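Local coordinates for uncharacterized protein (Desulfovibrio piger, PDB 4LG3) that is of unknown function but belongs to the DUF4875 family, with a mixed beta-sheet, a long helix packed on it and a small helical region beyond, at residues 28-33 with 77-82; 93-98 with 113-118; 132-137 with 147-152. One frame throughout, in Å; residues are numbered along the deposited sequence.

Interaction 1 of 3, residues 28-33 with 77-82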
ATOM      1  N   ASN A  28      -8.540  -1.290  10.715  1.00 38.95           N
ATOM      2  CA  ASN A  28      -7.856  -0.759   9.524  1.00 38.17           C
ATOM      3  C   ASN A  28      -6.374  -0.864   9.719  1.00 40.36           C
ATOM      4  O   ASN A  28      -5.847  -0.466  10.768  1.00 40.22           O
ATOM      5  CB  ASN A  28      -8.279   0.671   9.211  1.00 38.80           C
ATOM      6  CG  ASN A  28      -9.769   0.829   9.079  1.00 51.12           C
ATOM      7  OD1 ASN A  28     -10.408   0.175   8.267  1.00 41.92           O
ATOM      8  ND2 ASN A  28     -10.354   1.681   9.904  1.00 52.52           N
ATOM      9  N   VAL A  29      -5.694  -1.463   8.723  1.00 35.04           N
ATOM     10  CA  VAL A  29      -4.254  -1.700   8.809  1.00 31.83           C
ATOM     11  C   VAL A  29      -3.545  -1.282   7.530  1.00 36.63           C
ATOM     12  O   VAL A  29      -3.996  -1.595   6.425  1.00 34.67           O
ATOM     13  CB  VAL A  29      -3.951  -3.213   9.143  1.00 31.45           C
ATOM     14  CG1 VAL A  29      -2.457  -3.436   9.370  1.00 28.93           C
ATOM     15  CG2 VAL A  29      -4.743  -3.699  10.356  1.00 30.59           C
ATOM     16  N   ARG A  30      -2.383  -0.636   7.701  1.00 35.16           N
ATOM     17  CA  ARG A  30      -1.444  -0.289   6.622  1.00 33.38           C
ATOM     18  C   ARG A  30      -0.247  -1.183   6.780  1.00 38.59           C
ATOM     19  O   ARG A  30       0.298  -1.300   7.883  1.00 39.22           O
ATOM     20  CB  ARG A  30      -1.034   1.177   6.650  1.00 31.26           C
ATOM     21  CG  ARG A  30      -2.193   2.161   6.567  1.00 32.77           C
ATOM     22  CD  ARG A  30      -1.671   3.524   6.163  1.00 42.19           C
ATOM     23  NE  ARG A  30      -1.456   3.611   4.711  1.00 46.35           N
ATOM     24  CZ  ARG A  30      -2.298   4.187   3.860  1.00 51.17           C
ATOM     25  NH1 ARG A  30      -3.406   4.766   4.303  1.00 36.42           N
ATOM     26  NH2 ARG A  30      -2.020   4.225   2.566  1.00 38.62           N
ATOM     27  N   ILE A  31       0.147  -1.857   5.697  1.00 35.01           N
ATOM     28  CA  ILE A  31       1.279  -2.770   5.724  1.00 34.17           C
ATOM     29  C   ILE A  31       2.278  -2.354   4.657  1.00 39.79           C
ATOM     30  O   ILE A  31       1.942  -1.579   3.755  1.00 40.95           O
ATOM     31  CB  ILE A  31       0.833  -4.272   5.585  1.00 36.37           C
ATOM     32  CG1 ILE A  31       0.127  -4.563   4.256  1.00 34.53           C
ATOM     33  CG2 ILE A  31       0.006  -4.745   6.826  1.00 37.58           C
ATOM     34  CD1 ILE A  31       0.071  -6.062   3.847  1.00 41.18           C
ATOM     35  N   VAL A  32       3.518  -2.855   4.775  1.00 35.54           N
ATOM     36  CA  VAL A  32       4.593  -2.664   3.787  1.00 34.92           C
ATOM     37  C   VAL A  32       5.275  -4.018   3.566  1.00 41.11           C
ATOM     38  O   VAL A  32       5.283  -4.859   4.478  1.00 40.05           O
ATOM     39  CB  VAL A  32       5.658  -1.563   4.133  1.00 37.41           C
ATOM     40  CG1 VAL A  32       5.068  -0.159   4.104  1.00 36.74           C
ATOM     41  CG2 VAL A  32       6.375  -1.846   5.459  1.00 36.96           C
ATOM     42  N   LEU A  33       5.910  -4.187   2.385  1.00 39.33           N
ATOM     43  CA  LEU A  33       6.698  -5.366   2.076  1.00 40.02           C
ATOM     44  C   LEU A  33       8.047  -5.250   2.739  1.00 45.07           C
ATOM     45  O   LEU A  33       8.666  -4.178   2.691  1.00 46.13           O
ATOM     46  CB  LEU A  33       6.879  -5.560   0.571  1.00 40.46           C
ATOM     47  CG  LEU A  33       5.643  -5.821  -0.262  1.00 43.93           C
ATOM     48  CD1 LEU A  33       6.034  -6.019  -1.706  1.00 44.71           C
ATOM     49  CD2 LEU A  33       4.811  -7.005   0.285  1.00 42.06           C
ATOM     50  N   SER A  77      -9.808  -3.896   6.922  1.00 38.67           N
ATOM     51  CA  SER A  77      -9.300  -3.200   5.742  1.00 37.22           C
ATOM     52  C   SER A  77      -7.795  -3.204   5.768  1.00 38.33           C
ATOM     53  O   SER A  77      -7.204  -2.846   6.777  1.00 36.98           O
ATOM     54  CB  SER A  77      -9.825  -1.772   5.669  1.00 40.48           C
ATOM     55  OG  SER A  77     -11.108  -1.772   5.076  1.00 46.37           O
ATOM     56  N   ILE A  78      -7.176  -3.672   4.684  1.00 37.39           N
ATOM     57  CA  ILE A  78      -5.706  -3.722   4.546  1.00 36.45           C
ATOM     58  C   ILE A  78      -5.269  -2.851   3.354  1.00 37.76           C
ATOM     59  O   ILE A  78      -5.826  -2.966   2.275  1.00 38.11           O
ATOM     60  CB  ILE A  78      -5.144  -5.175   4.416  1.00 39.70           C
ATOM     61  CG1 ILE A  78      -5.661  -6.122   5.522  1.00 40.68           C
ATOM     62  CG2 ILE A  78      -3.612  -5.198   4.301  1.00 38.90           C
ATOM     63  CD1 ILE A  78      -5.192  -5.888   6.936  1.00 43.00           C
ATOM     64  N   THR A  79      -4.277  -1.999   3.559  1.00 33.51           N
ATOM     65  CA  THR A  79      -3.669  -1.205   2.497  1.00 32.98           C
ATOM     66  C   THR A  79      -2.188  -1.528   2.488  1.00 38.32           C
ATOM     67  O   THR A  79      -1.516  -1.363   3.517  1.00 37.59           O
ATOM     68  CB  THR A  79      -3.904   0.320   2.627  1.00 38.13           C
ATOM     69  OG1 THR A  79      -5.302   0.571   2.719  1.00 45.15           O
ATOM     70  CG2 THR A  79      -3.332   1.103   1.443  1.00 29.29           C
ATOM     71  N   LEU A  80      -1.686  -1.997   1.328  1.00 33.36           N
ATOM     72  CA  LEU A  80      -0.273  -2.247   1.146  1.00 32.49           C
ATOM     73  C   LEU A  80       0.336  -1.012   0.490  1.00 38.24           C
ATOM     74  O   LEU A  80      -0.056  -0.646  -0.618  1.00 37.92           O
ATOM     75  CB  LEU A  80      -0.015  -3.523   0.329  1.00 32.40           C
ATOM     76  CG  LEU A  80       1.425  -3.830  -0.092  1.00 35.32           C
ATOM     77  CD1 LEU A  80       2.292  -4.182   1.113  1.00 34.11           C
ATOM     78  CD2 LEU A  80       1.444  -4.951  -1.114  1.00 33.54           C
ATOM     79  N   ASP A  81       1.285  -0.366   1.194  1.00 36.36           N
ATOM     80  CA  ASP A  81       1.993   0.807   0.670  1.00 37.18           C
ATOM     81  C   ASP A  81       3.328   0.402   0.021  1.00 40.67           C
ATOM     82  O   ASP A  81       3.886  -0.632   0.364  1.00 39.45           O
ATOM     83  CB  ASP A  81       2.220   1.868   1.759  1.00 37.79           C
ATOM     84  CG  ASP A  81       0.947   2.509   2.262  1.00 38.50           C
ATOM     85  OD1 ASP A  81       0.127   2.948   1.418  1.00 36.63           O
ATOM     86  OD2 ASP A  81       0.796   2.632   3.499  1.00 44.46           O
ATOM     87  N   SER A  82       3.826   1.225  -0.914  1.00 39.47           N
ATOM     88  CA  SER A  82       5.076   0.997  -1.655  1.00 41.04           C
ATOM     89  C   SER A  82       6.292   0.952  -0.735  1.00 46.63           C
ATOM     90  O   SER A  82       7.278   0.288  -1.054  1.00 49.12           O
ATOM     91  CB  SER A  82       5.277   2.067  -2.721  1.00 43.90           C
ATOM     92  OG  SER A  82       5.294   3.368  -2.153  1.00 50.39           O
TER
HETATM   93  O   HOH W   1      -6.516   0.263   5.250  1.00 42.57           O
HETATM   94  O   HOH W   2       5.980  -2.226   0.254  1.00 40.39           O
HETATM   95  O   HOH W   3       7.996  -1.547   1.670  1.00 46.00           O
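Four backbone hydrogen bonds knit strand 28-33 to strand 77-81 in parallel register, Val29 beside Ile78 and Ile31 beside Leu80. Val29 and Ile31 of the first strand each give an N-H and take one: Val29 N reaches Ser77 O at 2.8 Å and Val29 O accepts from Thr79 N, while Ile31 N donates to Thr79 O and Asp81 N reaches Ile31 O at 2.9 Å. All four bonds run nearly along the C=O axis.

On the face of Arg30, Thr79 and Asp81 a salt bridge runs diagonally, to the residue two on from Thr79, the register partner of Arg30. Arg30, its chain bent at chi3 (81°), lays its guanidinium side-on against Asp81: NE meets OD2 at 2.7 Å and NH2 meets OD1 at 2.7 Å. Both oxygens use syn lone pairs, and the two planar groups lie 8° apart, so the double grip fixes the rotation of both. Thr79 covers one guanidinium face with CG2, 3.6 Å from Arg30 NH2.

The face of Val29, Ile31, Ile78 and Leu80 is apolar and buried. Ile78 CD1 lies alongside Val29 CB, its CG2 touches Ile31 CG1 at 3.8 Å, and Leu80 CD1 sits between Ile31 and Leu33. Helix 53-71 covers this layer through Val60 and Leu56.

Water bridges Leu33 N and Asp81 O. Strand 26-36, helix 53-71 and strand 75-81 form a beta-alpha-beta crossover, whose connection includes short strand 42-44 before the helix.

Interaction 2 of 3, residues 93-98 with 113-118. With SO4 (sulfate ion), chain D.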
ATOM      1  N   LEU A  93       0.007  -0.106  -3.357  1.00 37.52           N
ATOM      2  CA  LEU A  93       0.320  -1.253  -4.201  1.00 36.96           C
ATOM      3  C   LEU A  93      -0.863  -2.251  -4.251  1.00 41.83           C
ATOM      4  O   LEU A  93      -1.035  -2.942  -5.248  1.00 43.58           O
ATOM      5  CB  LEU A  93       1.581  -1.970  -3.704  1.00 35.64           C
ATOM      6  CG  LEU A  93       2.916  -1.235  -3.805  1.00 38.58           C
ATOM      7  CD1 LEU A  93       4.056  -2.170  -3.471  1.00 37.01           C
ATOM      8  CD2 LEU A  93       3.123  -0.582  -5.206  1.00 40.55           C
ATOM      9  N   ALA A  94      -1.677  -2.319  -3.185  1.00 36.63           N
ATOM     10  CA  ALA A  94      -2.794  -3.253  -3.094  1.00 36.51           C
ATOM     11  C   ALA A  94      -3.689  -2.907  -1.938  1.00 39.55           C
ATOM     12  O   ALA A  94      -3.215  -2.356  -0.939  1.00 39.07           O
ATOM     13  CB  ALA A  94      -2.266  -4.696  -2.912  1.00 38.02           C
ATOM     14  N   THR A  95      -4.974  -3.299  -2.037  1.00 36.57           N
ATOM     15  CA  THR A  95      -6.002  -3.125  -1.003  1.00 36.41           C
ATOM     16  C   THR A  95      -6.950  -4.311  -0.983  1.00 42.92           C
ATOM     17  O   THR A  95      -7.182  -4.933  -2.022  1.00 42.81           O
ATOM     18  CB  THR A  95      -6.861  -1.827  -1.196  1.00 41.55           C
ATOM     19  OG1 THR A  95      -7.626  -1.914  -2.400  1.00 42.92           O
ATOM     20  CG2 THR A  95      -6.072  -0.554  -1.161  1.00 35.95           C
ATOM     21  N   ALA A  96      -7.585  -4.544   0.184  1.00 40.55           N
ATOM     22  CA  ALA A  96      -8.601  -5.573   0.386  1.00 40.61           C
ATOM     23  C   ALA A  96      -9.359  -5.327   1.677  1.00 43.48           C
ATOM     24  O   ALA A  96      -8.756  -5.023   2.711  1.00 41.55           O
ATOM     25  CB  ALA A  96      -7.967  -6.972   0.408  1.00 41.41           C
ATOM     26  N   THR A  97     -10.688  -5.462   1.611  1.00 40.08           N
ATOM     27  CA  THR A  97     -11.570  -5.387   2.761  1.00 38.77           C
ATOM     28  C   THR A  97     -12.244  -6.777   2.892  1.00 42.81           C
ATOM     29  O   THR A  97     -12.761  -7.325   1.929  1.00 42.41           O
ATOM     30  CB  THR A  97     -12.523  -4.192   2.669  1.00 47.45           C
ATOM     31  OG1 THR A  97     -11.745  -2.969   2.629  1.00 50.78           O
ATOM     32  CG2 THR A  97     -13.493  -4.147   3.845  1.00 45.34           C
ATOM     33  N   TYR A  98     -12.188  -7.327   4.088  1.00 39.98           N
ATOM     34  CA  TYR A  98     -12.680  -8.639   4.470  1.00 39.99           C
ATOM     35  C   TYR A  98     -13.693  -8.562   5.607  1.00 44.72           C
ATOM     36  O   TYR A  98     -13.394  -7.996   6.664  1.00 46.30           O
ATOM     37  CB  TYR A  98     -11.479  -9.489   4.905  1.00 39.97           C
ATOM     38  CG  TYR A  98     -11.778 -10.922   5.311  1.00 42.39           C
ATOM     39  CD1 TYR A  98     -12.708 -11.693   4.607  1.00 45.01           C
ATOM     40  CD2 TYR A  98     -11.056 -11.540   6.331  1.00 42.20           C
ATOM     41  CE1 TYR A  98     -12.931 -13.031   4.929  1.00 46.41           C
ATOM     42  CE2 TYR A  98     -11.272 -12.879   6.664  1.00 44.11           C
ATOM     43  CZ  TYR A  98     -12.226 -13.614   5.971  1.00 53.81           C
ATOM     44  OH  TYR A  98     -12.452 -14.932   6.273  1.00 56.83           O
ATOM     45  N   TRP A 113     -15.690 -10.128   0.562  1.00 53.54           N
ATOM     46  CA  TRP A 113     -14.517  -9.413   0.056  1.00 51.23           C
ATOM     47  C   TRP A 113     -14.948  -8.233  -0.821  1.00 54.20           C
ATOM     48  O   TRP A 113     -15.882  -8.349  -1.615  1.00 55.46           O
ATOM     49  CB  TRP A 113     -13.575 -10.361  -0.712  1.00 49.53           C
ATOM     50  CG  TRP A 113     -12.903 -11.376   0.175  1.00 50.20           C
ATOM     51  CD1 TRP A 113     -13.339 -12.639   0.454  1.00 54.73           C
ATOM     52  CD2 TRP A 113     -11.666 -11.210   0.888  1.00 48.11           C
ATOM     53  NE1 TRP A 113     -12.453 -13.271   1.302  1.00 54.06           N
ATOM     54  CE2 TRP A 113     -11.408 -12.424   1.567  1.00 53.33           C
ATOM     55  CE3 TRP A 113     -10.750 -10.152   1.019  1.00 47.35           C
ATOM     56  CZ2 TRP A 113     -10.285 -12.600   2.380  1.00 51.82           C
ATOM     57  CZ3 TRP A 113      -9.630 -10.330   1.818  1.00 47.81           C
ATOM     58  CH2 TRP A 113      -9.410 -11.535   2.496  1.00 49.40           C
ATOM     59  N   ASN A 114     -14.276  -7.097  -0.654  1.00 48.79           N
ATOM     60  CA  ASN A 114     -14.540  -5.883  -1.428  1.00 48.30           C
ATOM     61  C   ASN A 114     -13.300  -5.018  -1.491  1.00 50.29           C
ATOM     62  O   ASN A 114     -12.350  -5.260  -0.736  1.00 50.52           O
ATOM     63  CB  ASN A 114     -15.683  -5.088  -0.805  1.00 51.35           C
ATOM     64  CG  ASN A 114     -16.499  -4.284  -1.795  1.00 82.14           C
ATOM     65  OD1 ASN A 114     -16.082  -3.992  -2.923  1.00 70.98           O
ATOM     66  ND2 ASN A 114     -17.696  -3.907  -1.385  1.00 81.28           N
ATOM     67  N   THR A 115     -13.298  -4.023  -2.392  1.00 45.34           N
ATOM     68  CA  THR A 115     -12.241  -3.019  -2.570  1.00 44.19           C
ATOM     69  C   THR A 115     -10.948  -3.750  -2.871  1.00 47.46           C
ATOM     70  O   THR A 115      -9.900  -3.514  -2.244  1.00 48.09           O
ATOM     71  CB  THR A 115     -12.164  -2.069  -1.333  1.00 56.70           C
ATOM     72  OG1 THR A 115     -13.482  -1.751  -0.887  1.00 65.10           O
ATOM     73  CG2 THR A 115     -11.413  -0.771  -1.634  1.00 51.43           C
ATOM     74  N   LEU A 116     -11.044  -4.681  -3.830  1.00 43.76           N
ATOM     75  CA  LEU A 116      -9.929  -5.522  -4.221  1.00 42.15           C
ATOM     76  C   LEU A 116      -9.122  -4.815  -5.269  1.00 43.89           C
ATOM     77  O   LEU A 116      -9.622  -4.589  -6.357  1.00 44.76           O
ATOM     78  CB  LEU A 116     -10.444  -6.879  -4.716  1.00 43.01           C
ATOM     79  CG  LEU A 116     -11.331  -7.664  -3.738  1.00 46.39           C
ATOM     80  CD1 LEU A 116     -11.864  -8.959  -4.390  1.00 46.08           C
ATOM     81  CD2 LEU A 116     -10.612  -7.917  -2.396  1.00 45.35           C
ATOM     82  N   GLN A 117      -7.924  -4.360  -4.909  1.00 38.47           N
ATOM     83  CA  GLN A 117      -7.045  -3.651  -5.834  1.00 39.23           C
ATOM     84  C   GLN A 117      -5.639  -4.127  -5.711  1.00 43.03           C
ATOM     85  O   GLN A 117      -5.227  -4.528  -4.635  1.00 44.16           O
ATOM     86  CB  GLN A 117      -7.058  -2.121  -5.633  1.00 39.62           C
ATOM     87  CG  GLN A 117      -8.400  -1.455  -5.803  1.00 36.52           C
ATOM     88  CD  GLN A 117      -8.274   0.014  -5.515  1.00 62.01           C
ATOM     89  OE1 GLN A 117      -8.318   0.849  -6.423  1.00 53.47           O
ATOM     90  NE2 GLN A 117      -8.114   0.369  -4.236  1.00 54.65           N
ATOM     91  N   ALA A 118      -4.909  -4.112  -6.813  1.00 40.25           N
ATOM     92  CA  ALA A 118      -3.492  -4.453  -6.854  1.00 41.16           C
ATOM     93  C   ALA A 118      -2.877  -3.835  -8.093  1.00 48.46           C
ATOM     94  O   ALA A 118      -3.530  -3.773  -9.138  1.00 50.80           O
ATOM     95  CB  ALA A 118      -3.279  -5.965  -6.830  1.00 42.49           C
TER
HETATM   96  S   SO4 D 301     -13.616 -16.867   3.077  1.00 92.42           S
HETATM   97  O1  SO4 D 301     -12.809 -18.062   3.361  1.00 93.95           O
HETATM   98  O2  SO4 D 301     -13.854 -16.159   4.337  1.00 91.99           O
HETATM   99  O3  SO4 D 301     -12.909 -16.022   2.094  1.00 90.94           O
HETATM  100  O4  SO4 D 301     -14.904 -17.269   2.510  1.00 93.50           O
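A sulfate ion, probably from the crystallisation liquor, is held at one end of this contact by two stacked aromatic residues. The contact is an antiparallel strand pair within the mixed sheet, broken by a beta bulge: Thr95 pairs with Gln117 but Thr97 with Asn114, so Thr115 and Leu116 together span the interval opposite Ala96. Thr115 has left-handed backbone angles (58°/49°), and its N is hydrogen-bonded to Asn114 OD1.

The hydrogen-bonded pairs on the two sides of the bulge differ in geometry. Thr97 N meets Asn114 O at 2.9 Å, nearly along the C=O axis, whereas Thr95 N approaches Gln117 O from above the carbonyl plane. Thr95 OG1, in the crowded position between its own N and carbonyl carbon, donates to Thr115 O at 2.8 Å and accepts from Gln117 NE2 at 3.0 Å. The bulge carbonyl thus gains a side-chain donor, while the Gln117 amide lies along the Thr95 side chain.

On the opposite face, Ala96 CB touches both Leu116 CD2 and the edge of Trp113 at CZ3. Helix 53-71 covers the aromatic pair through Ala64. The Tyr98 ring forms an offset stack with the six-membered ring of Trp113, planes 14° apart, while Tyr98 CB sits over the same indole face. In plane at the ring edges, Tyr98 OH donates to sulfate O2 at 2.7 Å and Trp113 NE1 donates to sulfate O3 at 2.9 Å.

Interaction 3 of 3, residues 132-137 with 147-152. With EDO (1,2-ethanediol), chain H.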
ATOM      1  N   CYS A 132      10.515   8.725  -2.178  1.00 52.08           N
ATOM      2  CA  CYS A 132      11.128   9.170  -0.935  1.00 54.15           C
ATOM      3  C   CYS A 132      11.583  10.647  -1.058  1.00 56.88           C
ATOM      4  O   CYS A 132      11.280  11.449  -0.163  1.00 56.27           O
ATOM      5  CB  CYS A 132      12.284   8.253  -0.553  1.00 56.41           C
ATOM      6  SG  CYS A 132      13.081   8.691   1.014  1.00 62.12           S
ATOM      7  N   LEU A 133      12.252  11.009  -2.182  1.00 52.37           N
ATOM      8  CA  LEU A 133      12.682  12.381  -2.440  1.00 54.16           C
ATOM      9  C   LEU A 133      11.479  13.294  -2.597  1.00 58.54           C
ATOM     10  O   LEU A 133      11.457  14.345  -1.975  1.00 58.15           O
ATOM     11  CB  LEU A 133      13.594  12.475  -3.658  1.00 56.31           C
ATOM     12  CG  LEU A 133      14.951  11.768  -3.575  1.00 62.30           C
ATOM     13  CD1 LEU A 133      15.758  12.005  -4.831  1.00 64.61           C
ATOM     14  CD2 LEU A 133      15.738  12.207  -2.360  1.00 64.21           C
ATOM     15  N   TRP A 134      10.443  12.850  -3.347  1.00 56.22           N
ATOM     16  CA  TRP A 134       9.164  13.554  -3.530  1.00 55.51           C
ATOM     17  C   TRP A 134       8.595  13.957  -2.171  1.00 58.66           C
ATOM     18  O   TRP A 134       8.356  15.138  -1.945  1.00 59.13           O
ATOM     19  CB  TRP A 134       8.149  12.664  -4.282  1.00 52.57           C
ATOM     20  CG  TRP A 134       6.942  13.410  -4.776  1.00 53.79           C
ATOM     21  CD1 TRP A 134       5.840  13.766  -4.050  1.00 55.70           C
ATOM     22  CD2 TRP A 134       6.748  13.951  -6.093  1.00 55.13           C
ATOM     23  NE1 TRP A 134       4.965  14.483  -4.834  1.00 55.68           N
ATOM     24  CE2 TRP A 134       5.497  14.614  -6.093  1.00 58.92           C
ATOM     25  CE3 TRP A 134       7.497  13.912  -7.288  1.00 57.89           C
ATOM     26  CZ2 TRP A 134       4.965  15.215  -7.250  1.00 59.65           C
ATOM     27  CZ3 TRP A 134       6.982  14.522  -8.425  1.00 60.95           C
ATOM     28  CH2 TRP A 134       5.732  15.166  -8.403  1.00 61.50           C
ATOM     29  N   GLY A 135       8.444  12.979  -1.274  1.00 54.05           N
ATOM     30  CA  GLY A 135       7.929  13.180   0.077  1.00 53.69           C
ATOM     31  C   GLY A 135       8.729  14.128   0.951  1.00 60.82           C
ATOM     32  O   GLY A 135       8.149  14.910   1.706  1.00 61.80           O
ATOM     33  N   GLU A 136      10.060  14.079   0.848  1.00 58.66           N
ATOM     34  CA  GLU A 136      10.985  14.892   1.634  1.00 60.57           C
ATOM     35  C   GLU A 136      11.085  16.329   1.175  1.00 64.87           C
ATOM     36  O   GLU A 136      11.304  17.227   1.996  1.00 65.78           O
ATOM     37  CB  GLU A 136      12.393  14.289   1.564  1.00 63.47           C
ATOM     38  CG  GLU A 136      12.603  13.121   2.517  1.00 80.70           C
ATOM     39  CD  GLU A 136      13.990  12.499   2.547  1.00111.78           C
ATOM     40  OE1 GLU A 136      14.896  12.993   1.836  1.00101.30           O
ATOM     41  OE2 GLU A 136      14.166  11.504   3.289  1.00111.96           O
HETATM   42  N   MSE A 137      10.973  16.542  -0.140  1.00 60.83           N
HETATM   43  CA  MSE A 137      11.233  17.821  -0.796  1.00 61.75           C
HETATM   44  C   MSE A 137      10.006  18.665  -1.139  1.00 64.44           C
HETATM   45  O   MSE A 137      10.150  19.893  -1.218  1.00 65.69           O
HETATM   46  CB  MSE A 137      12.023  17.566  -2.098  1.00 64.28           C
HETATM   47  CG  MSE A 137      13.425  17.022  -1.870  1.00 71.22           C
HETATM   48 SE   MSE A 137      14.390  16.600  -3.513  0.75 80.53          SE
HETATM   49  CE  MSE A 137      15.892  15.809  -2.703  1.00 78.11           C
ATOM     50  N   THR A 147       1.634  21.630  -5.216  1.00 66.74           N
ATOM     51  CA  THR A 147       3.028  21.340  -5.522  1.00 66.30           C
ATOM     52  C   THR A 147       3.351  21.832  -6.930  1.00 70.42           C
ATOM     53  O   THR A 147       2.614  21.530  -7.875  1.00 69.83           O
ATOM     54  CB  THR A 147       3.296  19.828  -5.385  1.00 71.96           C
ATOM     55  OG1 THR A 147       2.993  19.388  -4.059  1.00 75.17           O
ATOM     56  CG2 THR A 147       4.725  19.441  -5.744  1.00 69.02           C
ATOM     57  N   ASP A 148       4.458  22.577  -7.067  1.00 67.30           N
ATOM     58  CA  ASP A 148       4.971  23.000  -8.364  1.00 68.72           C
ATOM     59  C   ASP A 148       5.710  21.767  -8.912  1.00 70.94           C
ATOM     60  O   ASP A 148       6.906  21.572  -8.637  1.00 72.18           O
ATOM     61  CB  ASP A 148       5.863  24.251  -8.210  1.00 73.37           C
ATOM     62  CG  ASP A 148       6.498  24.796  -9.476  1.00 85.26           C
ATOM     63  OD1 ASP A 148       6.391  24.130 -10.541  1.00 85.62           O
ATOM     64  OD2 ASP A 148       7.121  25.870  -9.400  1.00 94.36           O
ATOM     65  N   GLU A 149       4.953  20.882  -9.603  1.00 63.86           N
ATOM     66  CA  GLU A 149       5.446  19.609 -10.123  1.00 62.50           C
ATOM     67  C   GLU A 149       6.654  19.776 -11.045  1.00 71.73           C
ATOM     68  O   GLU A 149       7.615  19.014 -10.915  1.00 70.14           O
ATOM     69  CB  GLU A 149       4.332  18.845 -10.845  1.00 62.26           C
ATOM     70  CG  GLU A 149       3.405  18.120  -9.882  1.00 62.68           C
ATOM     71  CD  GLU A 149       2.235  17.443 -10.556  1.00 71.37           C
ATOM     72  OE1 GLU A 149       2.423  16.338 -11.109  1.00 76.53           O
ATOM     73  OE2 GLU A 149       1.130  18.030 -10.554  1.00 74.57           O
ATOM     74  N   ARG A 150       6.610  20.790 -11.945  1.00 72.74           N
ATOM     75  CA  ARG A 150       7.657  21.119 -12.917  1.00 76.27           C
ATOM     76  C   ARG A 150       9.020  21.289 -12.224  1.00 81.83           C
ATOM     77  O   ARG A 150       9.985  20.618 -12.600  1.00 82.79           O
ATOM     78  CB  ARG A 150       7.282  22.409 -13.682  1.00 80.14           C
ATOM     79  CG  ARG A 150       8.093  22.642 -14.947  1.00 91.92           C
ATOM     80  CD  ARG A 150       8.080  24.110 -15.322  1.00107.23           C
ATOM     81  NE  ARG A 150       8.881  24.932 -14.410  1.00118.30           N
ATOM     82  CZ  ARG A 150       9.665  25.935 -14.802  1.00137.80           C
ATOM     83  NH1 ARG A 150       9.760  26.248 -16.090  1.00125.78           N
ATOM     84  NH2 ARG A 150      10.355  26.634 -13.912  1.00128.37           N
ATOM     85  N   ARG A 151       9.073  22.166 -11.200  1.00 77.75           N
ATOM     86  CA  ARG A 151      10.270  22.471 -10.424  1.00 78.03           C
ATOM     87  C   ARG A 151      10.681  21.305  -9.513  1.00 77.10           C
ATOM     88  O   ARG A 151      11.883  21.084  -9.351  1.00 78.01           O
ATOM     89  CB  ARG A 151      10.086  23.769  -9.616  1.00 80.61           C
ATOM     90  CG  ARG A 151      10.560  24.999 -10.391  1.00 92.00           C
ATOM     91  CD  ARG A 151      10.334  26.313  -9.676  1.00106.24           C
ATOM     92  NE  ARG A 151      10.556  27.450 -10.576  1.00126.24           N
ATOM     93  CZ  ARG A 151       9.590  28.192 -11.117  1.00143.35           C
ATOM     94  NH1 ARG A 151       8.314  27.935 -10.846  1.00128.52           N
ATOM     95  NH2 ARG A 151       9.893  29.198 -11.929  1.00131.93           N
ATOM     96  N   LEU A 152       9.710  20.560  -8.925  1.00 68.20           N
ATOM     97  CA  LEU A 152      10.031  19.409  -8.072  1.00 64.88           C
ATOM     98  C   LEU A 152      10.621  18.273  -8.914  1.00 70.26           C
ATOM     99  O   LEU A 152      11.634  17.700  -8.503  1.00 70.37           O
ATOM    100  CB  LEU A 152       8.820  18.913  -7.261  1.00 61.33           C
ATOM    101  CG  LEU A 152       9.051  17.731  -6.287  1.00 61.41           C
ATOM    102  CD1 LEU A 152      10.224  17.981  -5.334  1.00 61.34           C
ATOM    103  CD2 LEU A 152       7.806  17.422  -5.509  1.00 58.50           C
TER
HETATM  104  C1  EDO H 305       1.622  16.438  -5.356  1.00 53.07           C
HETATM  105  O1  EDO H 305       2.352  15.793  -4.288  1.00 48.12           O
HETATM  106  C2  EDO H 305       1.357  15.489  -6.609  1.00 58.83           C
HETATM  107  O2  EDO H 305       1.310  14.070  -6.263  1.00 57.80           O
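Segment 132-137 is the last part of helix 125-137, and segment 147-152 leads into helix 149-160; their closest CA atoms, those of Trp134 and Leu152, remain 7.5 Å apart. No hydrogen bond crosses between them. Asp148, centre of an inverse gamma turn, occupies the N-cap of the second helix. Its OD1 accepts a weak bond from Arg151 N at 3.4 Å, and its OD2 uses the syn lone pair to take Arg151 NH1 at 2.8 Å, in the guanidinium plane. This salt bridge ties the cap to the first turn; the carboxylate's charge at the helix N-terminus would probably interact favourably with the helix dipole.

The two helices are linked by a short beta-hairpin, 142-143 with 146-147, and side chains alone bridge them here. Trp134 and Leu152 carry the contact. With CG anti to the backbone N (chi1 -167°), the indole of Trp134 swings across to the second helix, where Leu152 CD2 sits over the centre of its six-membered ring in a CH-pi contact, 3.7 Å from the centroid and 14° off the ring normal. The other methyl of Leu152, CD1, touches selenomethionine Met137 at CB, 3.7 Å away, so one leucine packs against two residues of the first helix. Glu149 comes to the indole edge, its CG 4.0 Å from Trp134 CH2.

Leu133 extends the apolar contact along helix 149-160 to Ile156 and Leu160. At the pyrrole edge, Trp134 NE1 donates to O1 of an ethanediol, probably from the crystallisation liquor, at 3.0 Å; Arg138 NE also bonds this ethanediol.

Overall arrangement
Interactions 1 and 2 belong to one mixed sheet, joined by the antiparallel pairing of 75-81 with 92-98, where Leu93 and Ala94 both face Leu80 in a classic beta bulge. Interaction 1 is the more deeply buried, its centre about 5 Å from the chain centre; interaction 2 is partly buried. Helix 53-71 covers the apolar face of both, while their other faces carry polar groups. Interaction 3, also partly buried, is centred about 20 Å from the chain centre, on the opposite side of it from interaction 2. Backbone bonding dominates in the sheet, parallel and then antiparallel, whereas 132-137 and 147-152 meet mainly through apolar side-chain atoms, with no hydrogen bond between them.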